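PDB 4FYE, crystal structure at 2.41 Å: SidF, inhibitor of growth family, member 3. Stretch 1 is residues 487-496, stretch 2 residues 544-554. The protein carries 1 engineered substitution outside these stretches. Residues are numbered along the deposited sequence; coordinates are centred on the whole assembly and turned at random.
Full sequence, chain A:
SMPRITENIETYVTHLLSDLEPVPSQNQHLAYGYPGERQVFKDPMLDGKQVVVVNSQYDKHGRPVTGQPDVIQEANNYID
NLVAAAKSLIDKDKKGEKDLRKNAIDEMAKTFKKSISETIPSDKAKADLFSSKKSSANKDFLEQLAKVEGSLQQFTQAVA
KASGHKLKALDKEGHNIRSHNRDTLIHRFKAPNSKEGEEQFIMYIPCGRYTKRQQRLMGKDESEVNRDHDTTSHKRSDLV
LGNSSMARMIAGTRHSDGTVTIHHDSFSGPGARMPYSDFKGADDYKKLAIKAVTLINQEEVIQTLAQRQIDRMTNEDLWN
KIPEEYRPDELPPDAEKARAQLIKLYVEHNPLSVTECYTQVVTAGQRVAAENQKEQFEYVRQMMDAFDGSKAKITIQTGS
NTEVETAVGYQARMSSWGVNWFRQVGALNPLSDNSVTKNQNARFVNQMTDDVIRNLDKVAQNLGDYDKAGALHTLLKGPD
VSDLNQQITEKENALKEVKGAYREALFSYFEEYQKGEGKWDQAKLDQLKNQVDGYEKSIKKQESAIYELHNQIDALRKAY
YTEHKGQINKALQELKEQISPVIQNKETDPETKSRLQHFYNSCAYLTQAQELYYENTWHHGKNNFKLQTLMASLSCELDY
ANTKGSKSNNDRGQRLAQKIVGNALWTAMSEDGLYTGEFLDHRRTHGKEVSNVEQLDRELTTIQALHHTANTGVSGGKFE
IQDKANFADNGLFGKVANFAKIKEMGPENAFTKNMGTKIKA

Stretch 1, residues 487-496: QITEKENALK
Stretch 2 544-554: SAIYELHNQID

How are the two backbones arranged? Residues 487-496 and 544-554 are each a piece of a longer α-helix, and the helices run antiparallel, their N-to-C directions 162° apart (signed crossing angle -162°) and their axes 9.9 Å apart at closest approach. The register is set by Ile-488 and Ile-546, whose CA atoms lie 6.0 Å apart. Within each helix, i to i+4 bonds such as Glu-492 N to Ile-488 O (2.7 Å) and His-550 N to Ile-546 O (2.9 Å) hold the backbone.

What does Ile-488 fill? With chi1 -72° (m) and chi2 177° (t), its CA-to-CB bond points sideways, yet its end comes nearer and enters a hole formed by Ile-546, Leu-549, His-550 and Ile-553. Ile-488 CG1 lies 3.7 Å from Leu-549 CB, and Ile-488 CD1 lies 3.9 Å from Ile-553 CD1. Ile-488 CD1 also sits 3.7 Å from the centroid of the His-550 ring, only 8° off the normal, a CH-pi contact over the face.

How does Ile-546 answer? It repeats the m, t rotamer (-69°, 171°) and sits as a knob among Ile-488, Lys-491, Glu-492 and Leu-495. Ile-546 CD1 is 3.9 Å from Leu-495 CD1, while Ile-546 CG1 packs 3.7 Å from Lys-491 CD; both are contacts between apolar carbons, which bury hydrocarbon surface away from water. The two isoleucines meet more loosely, CG2 of Ile-488 to CG2 of Ile-546 at 4.3 Å.

What flanks the paired knobs? Leu-549 (m, t) points toward the partner helix, its CD1 4.1 Å from Gln-487 CB. Lys-491 (t, t, m, m) packs its methylenes against the other helix, bringing Lys-491 CE to 3.5 Å from Ala-545 CB; its aliphatic length supplies apolar contact. No hydrogen bonds cross between the stretches, so interlocking side chains, burying 457 Å² in total, make this contact.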

# COMPACT_ATOMS: atom_id res chain seq x y z
N GLN A 487 -5.89 0.49 33.31
CA GLN A 487 -6.02 1.94 33.37
C GLN A 487 -6.17 2.62 31.99
O GLN A 487 -6.72 3.72 31.88
CB GLN A 487 -4.79 2.50 34.08
CG GLN A 487 -4.61 2.10 35.54
CD GLN A 487 -3.63 3.04 36.25
OE1 GLN A 487 -2.75 2.59 37.00
NE2 GLN A 487 -3.78 4.35 36.00
N ILE A 488 -5.65 1.96 30.94
CA ILE A 488 -5.71 2.48 29.57
C ILE A 488 -7.04 2.13 28.91
O ILE A 488 -7.74 2.99 28.34
CB ILE A 488 -4.54 1.94 28.69
CG1 ILE A 488 -3.19 2.58 29.07
CG2 ILE A 488 -4.81 2.16 27.19
CD1 ILE A 488 -2.01 2.00 28.27
N THR A 489 -7.39 0.85 28.97
CA THR A 489 -8.60 0.40 28.33
C THR A 489 -9.82 1.01 29.00
O THR A 489 -10.79 1.34 28.31
CB THR A 489 -8.65 -1.13 28.21
OG1 THR A 489 -7.78 -1.68 29.20
CG2 THR A 489 -8.13 -1.53 26.81
N GLU A 490 -9.73 1.24 30.31
CA GLU A 490 -10.70 2.13 30.98
C GLU A 490 -10.73 3.54 30.35
O GLU A 490 -11.81 4.00 29.90
CB GLU A 490 -10.50 2.21 32.51
CG GLU A 490 -10.87 0.95 33.27
CD GLU A 490 -10.41 0.99 34.74
OE1 GLU A 490 -9.22 1.28 35.00
OE2 GLU A 490 -11.25 0.73 35.64
N LYS A 491 -9.59 4.22 30.25
CA LYS A 491 -9.69 5.56 29.63
C LYS A 491 -10.05 5.60 28.16
O LYS A 491 -10.71 6.55 27.71
CB LYS A 491 -8.52 6.49 29.93
CG LYS A 491 -8.97 7.94 29.78
CD LYS A 491 -7.82 8.92 29.51
CE LYS A 491 -6.83 9.03 30.67
NZ LYS A 491 -7.25 9.90 31.82
N GLU A 492 -9.64 4.59 27.40
CA GLU A 492 -9.98 4.57 25.98
C GLU A 492 -11.48 4.36 25.81
O GLU A 492 -12.10 4.94 24.91
CB GLU A 492 -9.17 3.51 25.21
CG GLU A 492 -9.14 3.75 23.70
CD GLU A 492 -7.93 4.54 23.17
OE1 GLU A 492 -6.76 4.05 23.23
OE2 GLU A 492 -8.15 5.65 22.64
N ASN A 493 -12.07 3.58 26.70
CA ASN A 493 -13.54 3.51 26.78
C ASN A 493 -14.30 4.83 27.10
O ASN A 493 -15.34 5.10 26.50
CB ASN A 493 -13.94 2.29 27.58
CG ASN A 493 -13.61 0.98 26.84
OD1 ASN A 493 -13.60 0.92 25.61
ND2 ASN A 493 -13.34 -0.07 27.59
N ALA A 494 -13.74 5.69 27.95
CA ALA A 494 -14.27 7.06 28.20
C ALA A 494 -14.35 7.99 26.95
O ALA A 494 -15.24 8.87 26.83
CB ALA A 494 -13.47 7.73 29.30
N LEU A 495 -13.39 7.79 26.04
CA LEU A 495 -13.28 8.53 24.79
C LEU A 495 -14.34 8.25 23.75
O LEU A 495 -14.67 9.12 22.93
CB LEU A 495 -11.93 8.24 24.13
CG LEU A 495 -10.80 9.18 24.54
CD1 LEU A 495 -9.52 8.71 23.88
CD2 LEU A 495 -11.09 10.61 24.11
N LYS A 496 -14.85 7.03 23.78
CA LYS A 496 -15.78 6.56 22.75
C LYS A 496 -16.94 7.51 22.54
O LYS A 496 -17.14 7.99 21.43
CB LYS A 496 -16.26 5.13 23.04
CG LYS A 496 -15.17 4.06 23.24
CD LYS A 496 -14.01 4.03 22.23
CE LYS A 496 -13.08 2.81 22.46
NZ LYS A 496 -11.83 2.81 21.62
N SER A 544 -3.37 12.48 25.55
CA SER A 544 -2.18 12.71 26.39
C SER A 544 -1.98 11.76 27.57
O SER A 544 -0.88 11.23 27.74
CB SER A 544 -2.15 14.13 26.94
OG SER A 544 -1.78 15.01 25.92
N ALA A 545 -3.01 11.55 28.39
CA ALA A 545 -2.81 10.78 29.60
C ALA A 545 -2.61 9.30 29.27
O ALA A 545 -1.81 8.60 29.91
CB ALA A 545 -3.95 10.98 30.60
N ILE A 546 -3.33 8.85 28.25
CA ILE A 546 -3.17 7.51 27.64
C ILE A 546 -1.75 7.28 27.13
O ILE A 546 -1.12 6.25 27.44
CB ILE A 546 -4.19 7.32 26.51
CG1 ILE A 546 -5.59 7.23 27.11
CG2 ILE A 546 -3.89 6.07 25.69
CD1 ILE A 546 -6.74 7.24 26.13
N TYR A 547 -1.23 8.24 26.38
CA TYR A 547 0.17 8.18 26.00
C TYR A 547 1.09 8.04 27.22
O TYR A 547 1.99 7.19 27.22
CB TYR A 547 0.54 9.41 25.17
CG TYR A 547 0.07 9.33 23.75
CD1 TYR A 547 0.24 8.16 23.01
CD2 TYR A 547 -0.52 10.43 23.11
CE1 TYR A 547 -0.17 8.08 21.69
CE2 TYR A 547 -0.94 10.37 21.78
CZ TYR A 547 -0.76 9.19 21.07
OH TYR A 547 -1.18 9.08 19.73
N GLU A 548 0.81 8.85 28.26
CA GLU A 548 1.66 8.93 29.47
C GLU A 548 1.76 7.52 30.04
O GLU A 548 2.83 7.10 30.49
CB GLU A 548 1.06 9.87 30.54
CG GLU A 548 1.44 11.36 30.44
CD GLU A 548 2.51 11.79 31.45
OE1 GLU A 548 2.19 11.95 32.67
OE2 GLU A 548 3.68 12.01 31.03
N LEU A 549 0.65 6.80 29.97
CA LEU A 549 0.57 5.44 30.48
C LEU A 549 1.35 4.46 29.61
O LEU A 549 2.15 3.64 30.13
CB LEU A 549 -0.90 5.03 30.63
CG LEU A 549 -1.61 5.76 31.78
CD1 LEU A 549 -3.10 5.43 31.85
CD2 LEU A 549 -0.92 5.47 33.11
N HIS A 550 1.15 4.58 28.28
CA HIS A 550 1.93 3.81 27.33
C HIS A 550 3.39 4.02 27.60
O HIS A 550 4.16 3.05 27.66
CB HIS A 550 1.59 4.12 25.86
CG HIS A 550 0.41 3.31 25.32
ND1 HIS A 550 0.40 1.96 25.27
CD2 HIS A 550 -0.83 3.70 24.83
CE1 HIS A 550 -0.78 1.51 24.79
NE2 HIS A 550 -1.53 2.58 24.51
N ASN A 551 3.79 5.27 27.80
CA ASN A 551 5.22 5.54 28.00
C ASN A 551 5.75 4.82 29.24
O ASN A 551 6.88 4.35 29.25
CB ASN A 551 5.52 7.05 27.99
CG ASN A 551 5.33 7.66 26.60
OD1 ASN A 551 4.92 8.82 26.43
ND2 ASN A 551 5.62 6.87 25.57
N GLN A 552 4.92 4.66 30.25
CA GLN A 552 5.36 3.90 31.41
C GLN A 552 5.47 2.40 31.10
O GLN A 552 6.36 1.70 31.61
CB GLN A 552 4.43 4.12 32.61
CG GLN A 552 4.49 5.52 33.22
CD GLN A 552 3.35 5.71 34.21
OE1 GLN A 552 3.33 5.09 35.29
NE2 GLN A 552 2.37 6.53 33.84
N ILE A 553 4.57 1.90 30.25
CA ILE A 553 4.65 0.50 29.86
C ILE A 553 5.93 0.21 29.04
O ILE A 553 6.64 -0.78 29.28
CB ILE A 553 3.38 0.05 29.13
CG1 ILE A 553 2.23 0.07 30.15
CG2 ILE A 553 3.58 -1.30 28.44
CD1 ILE A 553 0.85 -0.26 29.62
N ASP A 554 6.21 1.11 28.12
CA ASP A 554 7.41 1.07 27.30
C ASP A 554 8.69 0.87 28.11
O ASP A 554 9.45 -0.09 27.88
CB ASP A 554 7.50 2.40 26.54
CG ASP A 554 8.08 2.24 25.17
OD1 ASP A 554 8.89 3.11 24.80
OD2 ASP A 554 7.72 1.26 24.47